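Local structure of oligogalacturonate-specific porin KdgM (Dickeya dadantii, 4PR7) at residues G32-V37 / E61-Y66; S75-F80 / Y94-A99. The protein forms a monomeric beta-barrel porin in the bacterial outer membrane that is specific for oligogalacturonides, and is also required for full virulence. All coordinates share one frame; numbering follows the deposited sequence.

From the N terminus the chain runs antiparallel strand after antiparallel strand around a closed twelve-stranded barrel, and both contacts lie between strands adjacent in sequence and in the wall. Interaction 1 joins strand 31-41 to strand 57-69 and closes a connection of 23 residues, part of it not modelled. Interaction 2 opens only after that, pairing strands 74-85 and 90-100 of a later hairpin with 13 residues between its segments. The two therefore follow in series, neither nested nor crossed. Strands 57-69 and 74-85 sit side by side, so the two interactions touch: Phe80 N lies 2.8 Å from Ala64 O, a probable hydrogen bond, making one continuous patch of wall.

Interaction 1 of 2, residues G32-V37 / E61-Y66; sequences GLSSEV and EVVASY. With OCT (N-octane), chain E.
Residues 32-37 and 61-66 pair as neighbouring antiparallel strands in the wall of the twelve-stranded porin barrel, from Gly32 opposite Ser65 to Glu36 opposite Glu61. Six backbone hydrogen bonds join them, two each at the pairs Gly32-Ser65, Ser34-Val63 and Glu36-Glu61. The shortest is Glu36 N to Glu61 O, 2.7 Å. Between these pairs CA-H groups also meet carbonyls, as where Leu33 CA lies 3.2 Å from Val63 O.

Leu33, Ser35, Val62 and Ala64 share the face that meets bound alkyl chains. Here the CD2 branch of Leu33 reaches across to Val62 CG1 at 4.1 Å and to Ala64 CB, and an n-octane runs past the second strand, its C8 3.7 Å from Ala64 CB. This lipid-like contact is consistent with the membrane side of the barrel.

Ser34, Glu36, Glu61, Val63 and Ser65 lie on the opposite face, consistent with the pore side. Ser34 chi1 of 70° tucks OG over its own backbone, against Val63 CB at 3.4 Å, and OG bonds a water that donates to Glu61 O. Glu36 and Glu61 rise as extended chains, their carboxylate planes 32° apart and their OE1 atoms 3.9 Å from each other. Arg20 forms a salt bridge with OE2 of Glu36, and Arg92 with OE2 of Glu61, which probably eases this like-charge approach. A single water bridges the acids, donating to Glu36 OE1 at 2.6 Å and to Glu61 OE1.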
ATOM      1  N   GLY A  32      -7.216  12.886   0.850  1.00 19.63           N
ATOM      2  CA  GLY A  32      -6.311  12.240  -0.109  1.00 20.06           C
ATOM      3  C   GLY A  32      -7.086  11.488  -1.178  1.00 18.79           C
ATOM      4  O   GLY A  32      -8.241  11.093  -0.982  1.00 18.41           O
ATOM      5  N   LEU A  33      -6.458  11.323  -2.323  1.00 19.15           N
ATOM      6  CA  LEU A  33      -7.094  10.702  -3.456  1.00 19.92           C
ATOM      7  C   LEU A  33      -6.025   9.997  -4.241  1.00 19.51           C
ATOM      8  O   LEU A  33      -4.938  10.538  -4.407  1.00 22.34           O
ATOM      9  CB  LEU A  33      -7.676  11.778  -4.356  1.00 22.60           C
ATOM     10  CG  LEU A  33      -9.152  11.794  -4.692  1.00 28.31           C
ATOM     11  CD1 LEU A  33      -9.325  12.855  -5.793  1.00 32.18           C
ATOM     12  CD2 LEU A  33      -9.713  10.445  -5.126  1.00 29.22           C
ATOM     13  N   SER A  34      -6.337   8.832  -4.785  1.00 18.70           N
ATOM     14  CA  SER A  34      -5.393   8.184  -5.694  1.00 20.48           C
ATOM     15  C   SER A  34      -6.140   7.403  -6.763  1.00 22.15           C
ATOM     16  O   SER A  34      -7.312   7.029  -6.593  1.00 18.73           O
ATOM     17  CB  SER A  34      -4.457   7.254  -4.915  1.00 19.56           C
ATOM     18  OG  SER A  34      -5.164   6.141  -4.435  1.00 19.78           O
ATOM     19  N   SER A  35      -5.449   7.194  -7.870  1.00 22.39           N
ATOM     20  CA  SER A  35      -5.953   6.414  -8.977  1.00 22.64           C
ATOM     21  C   SER A  35      -4.821   5.483  -9.427  1.00 22.50           C
ATOM     22  O   SER A  35      -3.672   5.918  -9.551  1.00 20.90           O
ATOM     23  CB  SER A  35      -6.343   7.332 -10.114  1.00 27.49           C
ATOM     24  OG  SER A  35      -6.946   6.564 -11.135  1.00 33.71           O
ATOM     25  N   GLU A  36      -5.149   4.220  -9.671  1.00 21.83           N
ATOM     26  CA  GLU A  36      -4.145   3.216 -10.010  1.00 23.09           C
ATOM     27  C   GLU A  36      -4.573   2.414 -11.215  1.00 23.03           C
ATOM     28  O   GLU A  36      -5.641   1.818 -11.217  1.00 21.23           O
ATOM     29  CB  GLU A  36      -3.905   2.247  -8.844  1.00 22.02           C
ATOM     30  CG  GLU A  36      -2.773   1.253  -9.102  1.00 25.63           C
ATOM     31  CD  GLU A  36      -2.411   0.417  -7.885  1.00 29.91           C
ATOM     32  OE1 GLU A  36      -3.235   0.353  -6.938  1.00 30.21           O
ATOM     33  OE2 GLU A  36      -1.301  -0.186  -7.867  1.00 27.02           O
ATOM     34  N   VAL A  37      -3.712   2.375 -12.225  1.00 23.80           N
ATOM     35  CA  VAL A  37      -3.903   1.496 -13.361  1.00 27.03           C
ATOM     36  C   VAL A  37      -3.016   0.281 -13.149  1.00 25.91           C
ATOM     37  O   VAL A  37      -1.881   0.415 -12.698  1.00 26.78           O
ATOM     38  CB  VAL A  37      -3.545   2.205 -14.684  1.00 29.86           C
ATOM     39  CG1 VAL A  37      -3.674   1.247 -15.857  1.00 30.36           C
ATOM     40  CG2 VAL A  37      -4.459   3.408 -14.870  1.00 32.32           C
ATOM     41  N   GLU A  61      -8.161   1.133  -9.976  1.00 23.11           N
ATOM     42  CA  GLU A  61      -8.655   1.376  -8.632  1.00 23.80           C
ATOM     43  C   GLU A  61      -8.542   2.846  -8.315  1.00 22.30           C
ATOM     44  O   GLU A  61      -7.549   3.473  -8.674  1.00 24.87           O
ATOM     45  CB  GLU A  61      -7.876   0.578  -7.602  1.00 23.33           C
ATOM     46  CG  GLU A  61      -8.460   0.696  -6.201  1.00 26.25           C
ATOM     47  CD  GLU A  61      -7.818  -0.247  -5.205  1.00 29.20           C
ATOM     48  OE1 GLU A  61      -6.576  -0.249  -5.116  1.00 30.67           O
ATOM     49  OE2 GLU A  61      -8.560  -0.967  -4.504  1.00 30.97           O
ATOM     50  N   VAL A  62      -9.564   3.376  -7.649  1.00 21.43           N
ATOM     51  CA  VAL A  62      -9.561   4.731  -7.123  1.00 21.21           C
ATOM     52  C   VAL A  62      -9.809   4.685  -5.619  1.00 20.12           C
ATOM     53  O   VAL A  62     -10.668   3.935  -5.146  1.00 19.85           O
ATOM     54  CB  VAL A  62     -10.660   5.600  -7.769  1.00 24.30           C
ATOM     55  CG1 VAL A  62     -10.588   7.027  -7.242  1.00 27.75           C
ATOM     56  CG2 VAL A  62     -10.510   5.611  -9.279  1.00 25.15           C
ATOM     57  N   VAL A  63      -9.076   5.512  -4.878  1.00 21.24           N
ATOM     58  CA  VAL A  63      -9.165   5.572  -3.408  1.00 20.70           C
ATOM     59  C   VAL A  63      -9.383   7.002  -2.930  1.00 21.78           C
ATOM     60  O   VAL A  63      -8.694   7.914  -3.384  1.00 22.38           O
ATOM     61  CB  VAL A  63      -7.887   5.021  -2.749  1.00 20.61           C
ATOM     62  CG1 VAL A  63      -8.062   4.925  -1.241  1.00 19.41           C
ATOM     63  CG2 VAL A  63      -7.563   3.637  -3.308  1.00 22.80           C
ATOM     64  N   ALA A  64     -10.368   7.213  -2.055  1.00 19.47           N
ATOM     65  CA  ALA A  64     -10.471   8.483  -1.335  1.00 21.21           C
ATOM     66  C   ALA A  64     -10.397   8.230   0.163  1.00 21.37           C
ATOM     67  O   ALA A  64     -10.927   7.231   0.661  1.00 22.36           O
ATOM     68  CB  ALA A  64     -11.760   9.239  -1.696  1.00 22.52           C
ATOM     69  N   SER A  65      -9.728   9.132   0.877  1.00 21.71           N
ATOM     70  CA  SER A  65      -9.573   9.023   2.330  1.00 21.77           C
ATOM     71  C   SER A  65      -9.330  10.377   3.020  1.00 21.60           C
ATOM     72  O   SER A  65      -9.157  11.399   2.368  1.00 21.64           O
ATOM     73  CB  SER A  65      -8.449   8.049   2.672  1.00 20.80           C
ATOM     74  OG  SER A  65      -7.217   8.395   2.059  1.00 20.16           O
ATOM     75  N   TYR A  66      -9.385  10.361   4.344  1.00 23.08           N
ATOM     76  CA  TYR A  66      -9.077  11.512   5.202  1.00 25.13           C
ATOM     77  C   TYR A  66      -8.207  10.998   6.347  1.00 25.36           C
ATOM     78  O   TYR A  66      -8.617  10.065   7.051  1.00 27.33           O
ATOM     79  CB  TYR A  66     -10.371  12.100   5.809  1.00 29.59           C
ATOM     80  CG  TYR A  66     -10.706  13.536   5.427  1.00 39.92           C
ATOM     81  CD1 TYR A  66     -11.739  13.822   4.525  1.00 46.51           C
ATOM     82  CD2 TYR A  66     -10.013  14.618   5.993  1.00 45.38           C
ATOM     83  CE1 TYR A  66     -12.061  15.136   4.177  1.00 50.35           C
ATOM     84  CE2 TYR A  66     -10.321  15.933   5.647  1.00 47.94           C
ATOM     85  CZ  TYR A  66     -11.349  16.191   4.738  1.00 54.87           C
ATOM     86  OH  TYR A  66     -11.675  17.491   4.382  1.00 49.72           O
TER
HETATM   87  C1  OCT E 303     -14.419   9.585  -9.749  1.00 53.03           C
HETATM   88  C2  OCT E 303     -13.673   8.690  -8.781  1.00 57.31           C
HETATM   89  C3  OCT E 303     -13.816   9.116  -7.315  1.00 53.31           C
HETATM   90  C4  OCT E 303     -14.834   8.260  -6.567  1.00 52.56           C
HETATM   91  C5  OCT E 303     -14.509   8.148  -5.084  1.00 50.47           C
HETATM   92  C6  OCT E 303     -14.523   9.514  -4.409  1.00 48.24           C
HETATM   93  C7  OCT E 303     -15.305   9.484  -3.102  1.00 45.09           C
HETATM   94  C8  OCT E 303     -15.098  10.750  -2.298  1.00 48.76           C
HETATM   95  O   HOH W   1      -5.640   4.044  -6.171  1.00 25.93           O
HETATM   96  O   HOH W   2      -4.825   1.788  -5.441  1.00 18.16           O

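Interaction 2 of 2, residues S75-F80 / Y94-A99; sequences SIEPGF and YLRGRA. With OCT (N-octane), chain F.
Ser75, Glu77 and Gly79 pair with Arg98, Arg96 and Tyr94 through two backbone hydrogen bonds each, on antiparallel strand segments whose axes come within 4.6 Å and run at 161° to one another. Tyr94 folds its ring back over the neighbouring strand: a chi1 of 67° turns the side chain above its own backbone and lays one ring face on Gly79 CA, 3.6 Å from the centroid, in a CH-pi contact. Gly79, without a side chain, lets the ring lie directly on its CA.

From that seat the phenol OH donates to Glu77 OE1 at 2.6 Å, meeting the oxygen from above the carboxylate plane; carboxylate and ring stand 77° apart. Ser65 OG, bonded mainly to Arg26, also has weak hydrogen bonds with both oxygens. The other carboxylate oxygen, OE2, makes a salt bridge with Arg96 NE, long at 3.5 Å and weak as a hydrogen bond, arriving at the edge of the guanidinium. The two chains run alongside each other, and a kink in Arg96 puts NE beside OE2. Both strands belong to one beta hairpin of the barrel wall, and this polar cluster stands on the face turned from the bound alkyl chains, consistent with the pore side.

On the reverse face Leu95 CD1 packs against the Pro78 ring, 4.0 Å from CD. Farther along, n-octane C1 meets the Phe80 ring at its edge, 3.7 Å from CD1. Back on the Glu77 face, Ser75 OG lies 3.5 Å from Arg98 CB and bonds a water that donates to Arg96 O at 2.8 Å.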
ATOM      1  N   SER A  75      -3.153   9.121  14.700  1.00 22.85           N
ATOM      2  CA  SER A  75      -4.099   9.549  13.671  1.00 22.92           C
ATOM      3  C   SER A  75      -5.033   8.390  13.278  1.00 23.60           C
ATOM      4  O   SER A  75      -4.739   7.210  13.536  1.00 21.38           O
ATOM      5  CB  SER A  75      -3.306   9.965  12.429  1.00 24.88           C
ATOM      6  OG  SER A  75      -2.437   8.892  12.059  1.00 25.01           O
ATOM      7  N   ILE A  76      -6.159   8.718  12.653  1.00 22.70           N
ATOM      8  CA  ILE A  76      -7.005   7.700  12.024  1.00 23.74           C
ATOM      9  C   ILE A  76      -7.394   8.067  10.598  1.00 21.83           C
ATOM     10  O   ILE A  76      -7.618   9.243  10.273  1.00 21.86           O
ATOM     11  CB  ILE A  76      -8.287   7.388  12.819  1.00 25.77           C
ATOM     12  CG1 ILE A  76      -9.107   8.647  13.056  1.00 29.13           C
ATOM     13  CG2 ILE A  76      -7.920   6.706  14.110  1.00 31.38           C
ATOM     14  CD1 ILE A  76     -10.579   8.346  13.218  1.00 35.63           C
ATOM     15  N   GLU A  77      -7.467   7.044   9.758  1.00 18.63           N
ATOM     16  CA  GLU A  77      -7.708   7.244   8.348  1.00 19.86           C
ATOM     17  C   GLU A  77      -8.787   6.333   7.827  1.00 19.41           C
ATOM     18  O   GLU A  77      -8.497   5.190   7.480  1.00 20.14           O
ATOM     19  CB  GLU A  77      -6.435   6.991   7.575  1.00 19.13           C
ATOM     20  CG  GLU A  77      -6.544   7.267   6.102  1.00 18.23           C
ATOM     21  CD  GLU A  77      -5.348   6.761   5.345  1.00 23.04           C
ATOM     22  OE1 GLU A  77      -5.456   6.589   4.106  1.00 23.96           O
ATOM     23  OE2 GLU A  77      -4.320   6.494   6.009  1.00 24.55           O
ATOM     24  N   PRO A  78     -10.031   6.829   7.775  1.00 20.47           N
ATOM     25  CA  PRO A  78     -11.074   6.133   7.030  1.00 22.75           C
ATOM     26  C   PRO A  78     -10.880   6.249   5.515  1.00 23.65           C
ATOM     27  O   PRO A  78     -10.521   7.310   5.002  1.00 30.07           O
ATOM     28  CB  PRO A  78     -12.355   6.837   7.480  1.00 23.98           C
ATOM     29  CG  PRO A  78     -11.897   8.168   7.978  1.00 23.06           C
ATOM     30  CD  PRO A  78     -10.590   7.889   8.627  1.00 20.67           C
ATOM     31  N   GLY A  79     -11.095   5.156   4.798  1.00 23.22           N
ATOM     32  CA  GLY A  79     -10.907   5.168   3.356  1.00 19.59           C
ATOM     33  C   GLY A  79     -12.006   4.438   2.624  1.00 18.55           C
ATOM     34  O   GLY A  79     -12.666   3.586   3.181  1.00 17.99           O
ATOM     35  N   PHE A  80     -12.169   4.799   1.361  1.00 19.39           N
ATOM     36  CA  PHE A  80     -13.157   4.256   0.475  1.00 21.59           C
ATOM     37  C   PHE A  80     -12.453   3.891  -0.840  1.00 23.40           C
ATOM     38  O   PHE A  80     -11.727   4.719  -1.402  1.00 23.84           O
ATOM     39  CB  PHE A  80     -14.224   5.327   0.232  1.00 25.04           C
ATOM     40  CG  PHE A  80     -15.201   4.954  -0.829  1.00 26.64           C
ATOM     41  CD1 PHE A  80     -16.324   4.223  -0.507  1.00 28.47           C
ATOM     42  CD2 PHE A  80     -14.989   5.327  -2.155  1.00 27.81           C
ATOM     43  CE1 PHE A  80     -17.234   3.872  -1.489  1.00 30.24           C
ATOM     44  CE2 PHE A  80     -15.887   4.965  -3.145  1.00 28.47           C
ATOM     45  CZ  PHE A  80     -17.003   4.226  -2.805  1.00 31.04           C
ATOM     46  N   TYR A  94     -11.814   1.060   4.199  1.00 20.05           N
ATOM     47  CA  TYR A  94     -10.866   0.711   5.263  1.00 20.33           C
ATOM     48  C   TYR A  94     -10.773   1.715   6.400  1.00 19.39           C
ATOM     49  O   TYR A  94     -11.309   2.809   6.338  1.00 21.55           O
ATOM     50  CB  TYR A  94      -9.474   0.475   4.668  1.00 20.26           C
ATOM     51  CG  TYR A  94      -8.815   1.687   4.087  1.00 18.58           C
ATOM     52  CD1 TYR A  94      -8.895   1.970   2.718  1.00 21.25           C
ATOM     53  CD2 TYR A  94      -8.080   2.537   4.887  1.00 17.88           C
ATOM     54  CE1 TYR A  94      -8.254   3.076   2.177  1.00 21.10           C
ATOM     55  CE2 TYR A  94      -7.449   3.651   4.369  1.00 20.55           C
ATOM     56  CZ  TYR A  94      -7.516   3.912   3.016  1.00 22.70           C
ATOM     57  OH  TYR A  94      -6.864   5.027   2.530  1.00 22.92           O
ATOM     58  N   LEU A  95     -10.082   1.316   7.446  1.00 20.09           N
ATOM     59  CA  LEU A  95      -9.804   2.190   8.565  1.00 20.09           C
ATOM     60  C   LEU A  95      -8.419   1.872   9.045  1.00 18.11           C
ATOM     61  O   LEU A  95      -8.179   0.774   9.519  1.00 15.59           O
ATOM     62  CB  LEU A  95     -10.810   1.968   9.691  1.00 22.15           C
ATOM     63  CG  LEU A  95     -10.710   2.968  10.854  1.00 25.42           C
ATOM     64  CD1 LEU A  95     -11.068   4.386  10.443  1.00 25.74           C
ATOM     65  CD2 LEU A  95     -11.605   2.522  11.995  1.00 29.87           C
ATOM     66  N   ARG A  96      -7.511   2.834   8.905  1.00 19.64           N
ATOM     67  CA  ARG A  96      -6.134   2.669   9.329  1.00 20.34           C
ATOM     68  C   ARG A  96      -5.837   3.566  10.527  1.00 21.50           C
ATOM     69  O   ARG A  96      -5.982   4.782  10.462  1.00 24.63           O
ATOM     70  CB  ARG A  96      -5.152   2.999   8.178  1.00 19.76           C
ATOM     71  CG  ARG A  96      -3.682   2.886   8.578  1.00 22.94           C
ATOM     72  CD  ARG A  96      -2.814   2.413   7.422  1.00 27.88           C
ATOM     73  NE  ARG A  96      -3.100   3.223   6.257  1.00 32.42           N
ATOM     74  CZ  ARG A  96      -2.847   2.884   5.002  1.00 34.90           C
ATOM     75  NH1 ARG A  96      -3.187   3.725   4.039  1.00 37.14           N
ATOM     76  NH2 ARG A  96      -2.248   1.733   4.703  1.00 32.50           N
ATOM     77  N   GLY A  97      -5.405   2.962  11.618  1.00 20.56           N
ATOM     78  CA  GLY A  97      -4.881   3.714  12.749  1.00 23.12           C
ATOM     79  C   GLY A  97      -3.376   3.756  12.615  1.00 24.78           C
ATOM     80  O   GLY A  97      -2.777   2.817  12.094  1.00 26.10           O
ATOM     81  N   ARG A  98      -2.762   4.842  13.074  1.00 25.14           N
ATOM     82  CA  ARG A  98      -1.304   4.961  13.023  1.00 25.37           C
ATOM     83  C   ARG A  98      -0.786   5.599  14.301  1.00 22.57           C
ATOM     84  O   ARG A  98      -1.396   6.525  14.818  1.00 24.83           O
ATOM     85  CB  ARG A  98      -0.884   5.784  11.811  1.00 27.29           C
ATOM     86  CG  ARG A  98       0.524   6.349  11.899  1.00 32.87           C
ATOM     87  CD  ARG A  98       0.981   6.916  10.568  1.00 36.51           C
ATOM     88  NE  ARG A  98       2.232   7.656  10.734  1.00 48.76           N
ATOM     89  CZ  ARG A  98       3.177   7.798   9.799  1.00 54.24           C
ATOM     90  NH1 ARG A  98       3.055   7.231   8.598  1.00 53.90           N
ATOM     91  NH2 ARG A  98       4.272   8.508  10.078  1.00 53.24           N
ATOM     92  N   ALA A  99       0.328   5.081  14.808  1.00 21.32           N
ATOM     93  CA  ALA A  99       1.018   5.645  15.968  1.00 22.52           C
ATOM     94  C   ALA A  99       2.509   5.906  15.641  1.00 23.98           C
ATOM     95  O   ALA A  99       3.263   4.960  15.366  1.00 23.13           O
ATOM     96  CB  ALA A  99       0.894   4.702  17.145  1.00 22.38           C
TER
HETATM   97  C1  OCT F 304     -17.196   3.681   3.093  1.00 55.58           C
HETATM   98  C2  OCT F 304     -16.432   4.670   3.948  1.00 50.11           C
HETATM   99  C3  OCT F 304     -15.325   3.977   4.742  1.00 53.15           C
HETATM  100  C4  OCT F 304     -15.829   3.184   5.954  1.00 51.82           C
HETATM  101  C5  OCT F 304     -14.664   2.746   6.841  1.00 44.58           C
HETATM  102  C6  OCT F 304     -15.104   1.853   7.994  1.00 43.25           C
HETATM  103  C7  OCT F 304     -15.228   0.385   7.588  1.00 42.20           C
HETATM  104  C8  OCT F 304     -13.880  -0.218   7.257  1.00 38.63           C
HETATM  105  O   HOH W   3      -0.234   9.456  13.541  1.00 19.78           O
HETATM  106  O   HOH W   4      -4.052   6.790  10.455  1.00 23.40           O